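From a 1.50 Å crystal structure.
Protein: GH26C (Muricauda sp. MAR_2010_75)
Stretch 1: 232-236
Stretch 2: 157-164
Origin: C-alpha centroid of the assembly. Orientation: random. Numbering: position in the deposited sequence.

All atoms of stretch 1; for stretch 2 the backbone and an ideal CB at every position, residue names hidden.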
# COMPACT_ATOMS: atom_id res chain seq x y z
N TRP A 232 -2.14 -17.58 -0.69
CA TRP A 232 -3.28 -17.32 0.19
C TRP A 232 -4.37 -16.51 -0.48
O TRP A 232 -5.50 -16.49 0.05
CB TRP A 232 -2.86 -16.65 1.50
CG TRP A 232 -1.85 -15.51 1.37
CD1 TRP A 232 -2.15 -14.16 1.24
CD2 TRP A 232 -0.42 -15.61 1.45
NE1 TRP A 232 -0.97 -13.43 1.19
CE2 TRP A 232 0.10 -14.29 1.32
CE3 TRP A 232 0.47 -16.68 1.57
CZ2 TRP A 232 1.47 -14.03 1.35
CZ3 TRP A 232 1.83 -16.42 1.60
CH2 TRP A 232 2.32 -15.10 1.46
N PHE A 233 -4.09 -15.84 -1.59
CA PHE A 233 -5.09 -15.14 -2.40
C PHE A 233 -5.26 -15.85 -3.73
O PHE A 233 -4.34 -16.52 -4.22
CB PHE A 233 -4.63 -13.69 -2.72
CG PHE A 233 -4.50 -12.79 -1.51
CD1 PHE A 233 -5.50 -12.74 -0.56
CD2 PHE A 233 -3.36 -12.01 -1.34
CE1 PHE A 233 -5.41 -11.90 0.53
CE2 PHE A 233 -3.26 -11.17 -0.24
CZ PHE A 233 -4.28 -11.11 0.70
N TRP A 234 -6.44 -15.67 -4.36
CA TRP A 234 -6.75 -16.38 -5.60
C TRP A 234 -6.00 -15.83 -6.81
O TRP A 234 -5.95 -16.50 -7.85
CB TRP A 234 -8.27 -16.42 -5.82
CG TRP A 234 -8.96 -15.11 -5.75
CD1 TRP A 234 -9.57 -14.55 -4.64
CD2 TRP A 234 -9.13 -14.15 -6.82
NE1 TRP A 234 -10.10 -13.32 -4.96
CE2 TRP A 234 -9.83 -13.04 -6.28
CE3 TRP A 234 -8.71 -14.10 -8.15
CZ2 TRP A 234 -10.18 -11.92 -7.03
CZ3 TRP A 234 -9.03 -12.98 -8.91
CH2 TRP A 234 -9.76 -11.88 -8.34
N TRP A 235 -5.38 -14.66 -6.69
CA TRP A 235 -4.47 -14.17 -7.71
C TRP A 235 -3.04 -14.67 -7.49
O TRP A 235 -2.12 -14.19 -8.16
CB TRP A 235 -4.52 -12.64 -7.78
CG TRP A 235 -4.34 -11.96 -6.47
CD1 TRP A 235 -3.14 -11.59 -5.88
CD2 TRP A 235 -5.37 -11.47 -5.59
NE1 TRP A 235 -3.38 -10.96 -4.67
CE2 TRP A 235 -4.73 -10.84 -4.48
CE3 TRP A 235 -6.77 -11.51 -5.63
CZ2 TRP A 235 -5.45 -10.28 -3.41
CZ3 TRP A 235 -7.49 -10.96 -4.57
CH2 TRP A 235 -6.83 -10.34 -3.46
N GLY A 236 -2.84 -15.62 -6.58
CA GLY A 236 -1.53 -16.15 -6.28
C GLY A 236 -0.97 -17.09 -7.35
O GLY A 236 -1.64 -17.54 -8.27
N UNK A 157 -5.10 -0.79 -0.98
CA UNK A 157 -5.02 -2.16 -1.45
C UNK A 157 -6.44 -2.61 -1.77
O UNK A 157 -7.40 -1.82 -1.68
CB UNK A 157 -4.36 -3.07 -0.42
N UNK A 158 -6.61 -3.87 -2.18
CA UNK A 158 -7.92 -4.37 -2.60
C UNK A 158 -8.03 -5.84 -2.25
O UNK A 158 -7.58 -6.71 -3.02
CB UNK A 158 -8.14 -4.16 -4.10
N UNK A 159 -8.68 -6.13 -1.11
CA UNK A 159 -9.00 -7.52 -0.78
C UNK A 159 -10.30 -7.85 -1.52
O UNK A 159 -11.42 -7.73 -0.99
CB UNK A 159 -9.14 -7.73 0.73
N UNK A 160 -10.11 -8.22 -2.79
CA UNK A 160 -11.19 -8.42 -3.77
C UNK A 160 -11.75 -9.83 -3.63
O UNK A 160 -11.06 -10.81 -3.88
CB UNK A 160 -10.69 -8.18 -5.20
N UNK A 161 -12.99 -9.93 -3.17
CA UNK A 161 -13.61 -11.24 -3.03
C UNK A 161 -13.78 -11.87 -4.40
O UNK A 161 -14.14 -11.19 -5.38
CB UNK A 161 -14.96 -11.14 -2.31
N UNK A 162 -13.56 -13.17 -4.48
CA UNK A 162 -13.50 -13.84 -5.76
C UNK A 162 -14.85 -13.75 -6.46
O UNK A 162 -15.90 -13.67 -5.81
CB UNK A 162 -13.08 -15.30 -5.58
N UNK A 163 -14.84 -13.77 -7.80
CA UNK A 163 -16.02 -13.29 -8.56
C UNK A 163 -17.19 -14.25 -8.66
O UNK A 163 -18.31 -13.79 -8.94
CB UNK A 163 -15.59 -12.93 -9.98
N UNK A 164 -16.98 -15.55 -8.46
CA UNK A 164 -18.08 -16.49 -8.68
C UNK A 164 -19.17 -16.33 -7.63
O UNK A 164 -20.37 -16.35 -7.95
CB UNK A 164 -17.56 -17.93 -8.67

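Stretch 1 folds into a type I beta turn from Phe233 to Gly236, closed by Gly236 N to Phe233 O at 2.9 Å. The rings of Phe233, Trp234 and Trp235 meet stretch 2.

Position 157 has nothing of stretch 1 within 5.5 Å of its CB. The residue is Cys157, and it does not touch stretch 1.

At position 158 the CB points sideways, again with no near neighbour. Many side chains would fit. The backbone matters more, since its O lies 3.7 Å from Trp235 CH2. The residue is Trp158. Its ring stays clear of stretch 1.

Position 159 also points sideways, its CB 5.4 Å from Trp235 CH2. The ring of Phe233 lies within reach of a longer side chain, so an aromatic or a long aliphatic group would suit. The residue is His159. Its end comes nearer than its CB, and His159 NE2 approaches Phe233 CZ to 3.6 Å. The two rings are oblique, with planes at 72°. Both ring nitrogens are hydrogen-bonded elsewhere in the structure.

Position 160 sits by two indoles. Its CB is 4.2 Å from Trp234 CZ2 and 4.3 Å from Trp235 CZ3, so an apolar group, aliphatic or aromatic, is expected. Its carbonyl faces the indole N-H of Trp234, and any residue could supply that acceptor. The residue is Phe160. Trp234 NE1 donates to Phe160 O at 2.9 Å. The edge of Trp234 turns toward the Phe160 face in an offset edge-to-face pair, and Trp234 CZ2 lies 3.5 Å from Phe160 CD2.

At position 161 the CB points away from stretch 1. A polar or long side chain would be tolerated. The residue is Arg161, and its side chain makes no contact with stretch 1.

Position 162 places its CB 3.6 Å from Trp234 NE1, over a face of the indole. Many side chains could offer a CH group here if their remainder turned aside. The residue is Glu162. Its CB sits 3.8 Å from the centroid of the Trp234 five-membered ring, a CH-pi contact, while its end leads away. Glu162 OE2 accepts a hydrogen bond from the backbone N of position 164 at 2.8 Å.

Position 163 has phi -79° and psi -21°. The phi allows proline, though other residues would also fit. The residue is Pro163. Its ring adds to the cover on the same indole face, with Pro163 CD 4.4 Å from Trp234 CZ2.

Position 164 is out of reach, so stretch 1 imposes no choice. The residue is Phe164. Its side chain does not reach stretch 1.

Stretch 2, residues 157-164: CWHFREPF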
# COMPACT_ATOMS: atom_id res chain seq x y z
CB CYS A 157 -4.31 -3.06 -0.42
SG CYS A 157 -5.20 -3.20 1.17
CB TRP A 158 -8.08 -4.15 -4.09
CG TRP A 158 -9.45 -4.47 -4.60
CD1 TRP A 158 -10.60 -4.63 -3.86
CD2 TRP A 158 -9.85 -4.58 -5.97
NE1 TRP A 158 -11.69 -4.88 -4.69
CE2 TRP A 158 -11.24 -4.85 -6.00
CE3 TRP A 158 -9.15 -4.53 -7.18
CZ2 TRP A 158 -11.94 -5.00 -7.18
CZ3 TRP A 158 -9.86 -4.72 -8.36
CH2 TRP A 158 -11.23 -4.95 -8.35
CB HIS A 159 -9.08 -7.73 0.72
CG HIS A 159 -7.74 -7.76 1.39
ND1 HIS A 159 -7.08 -6.62 1.78
CD2 HIS A 159 -6.95 -8.81 1.76
CE1 HIS A 159 -5.92 -6.95 2.34
NE2 HIS A 159 -5.81 -8.27 2.32
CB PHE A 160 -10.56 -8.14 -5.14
CG PHE A 160 -11.48 -8.33 -6.35
CD1 PHE A 160 -12.85 -8.21 -6.25
CD2 PHE A 160 -10.92 -8.55 -7.60
CE1 PHE A 160 -13.65 -8.36 -7.39
CE2 PHE A 160 -11.71 -8.73 -8.71
CZ PHE A 160 -13.08 -8.65 -8.61
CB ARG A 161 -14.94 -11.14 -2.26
CG ARG A 161 -14.71 -10.69 -0.83
CD ARG A 161 -16.00 -10.42 -0.07
NE ARG A 161 -15.71 -9.59 1.08
CZ ARG A 161 -15.32 -10.03 2.27
NH1 ARG A 161 -15.17 -11.33 2.49
NH2 ARG A 161 -15.05 -9.14 3.24
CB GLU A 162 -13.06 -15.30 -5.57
CG GLU A 162 -14.09 -16.23 -4.87
CD GLU A 162 -15.22 -16.64 -5.79
OE1 GLU A 162 -16.36 -16.88 -5.29
OE2 GLU A 162 -14.95 -16.75 -7.00
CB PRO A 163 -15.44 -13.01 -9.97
CG PRO A 163 -14.31 -14.01 -10.06
CD PRO A 163 -13.68 -13.97 -8.67
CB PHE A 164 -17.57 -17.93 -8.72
CG PHE A 164 -16.79 -18.26 -9.96
CD1 PHE A 164 -17.45 -18.55 -11.14
CD2 PHE A 164 -15.40 -18.29 -9.94
CE1 PHE A 164 -16.74 -18.85 -12.30
CE2 PHE A 164 -14.68 -18.59 -11.08
CZ PHE A 164 -15.35 -18.89 -12.26
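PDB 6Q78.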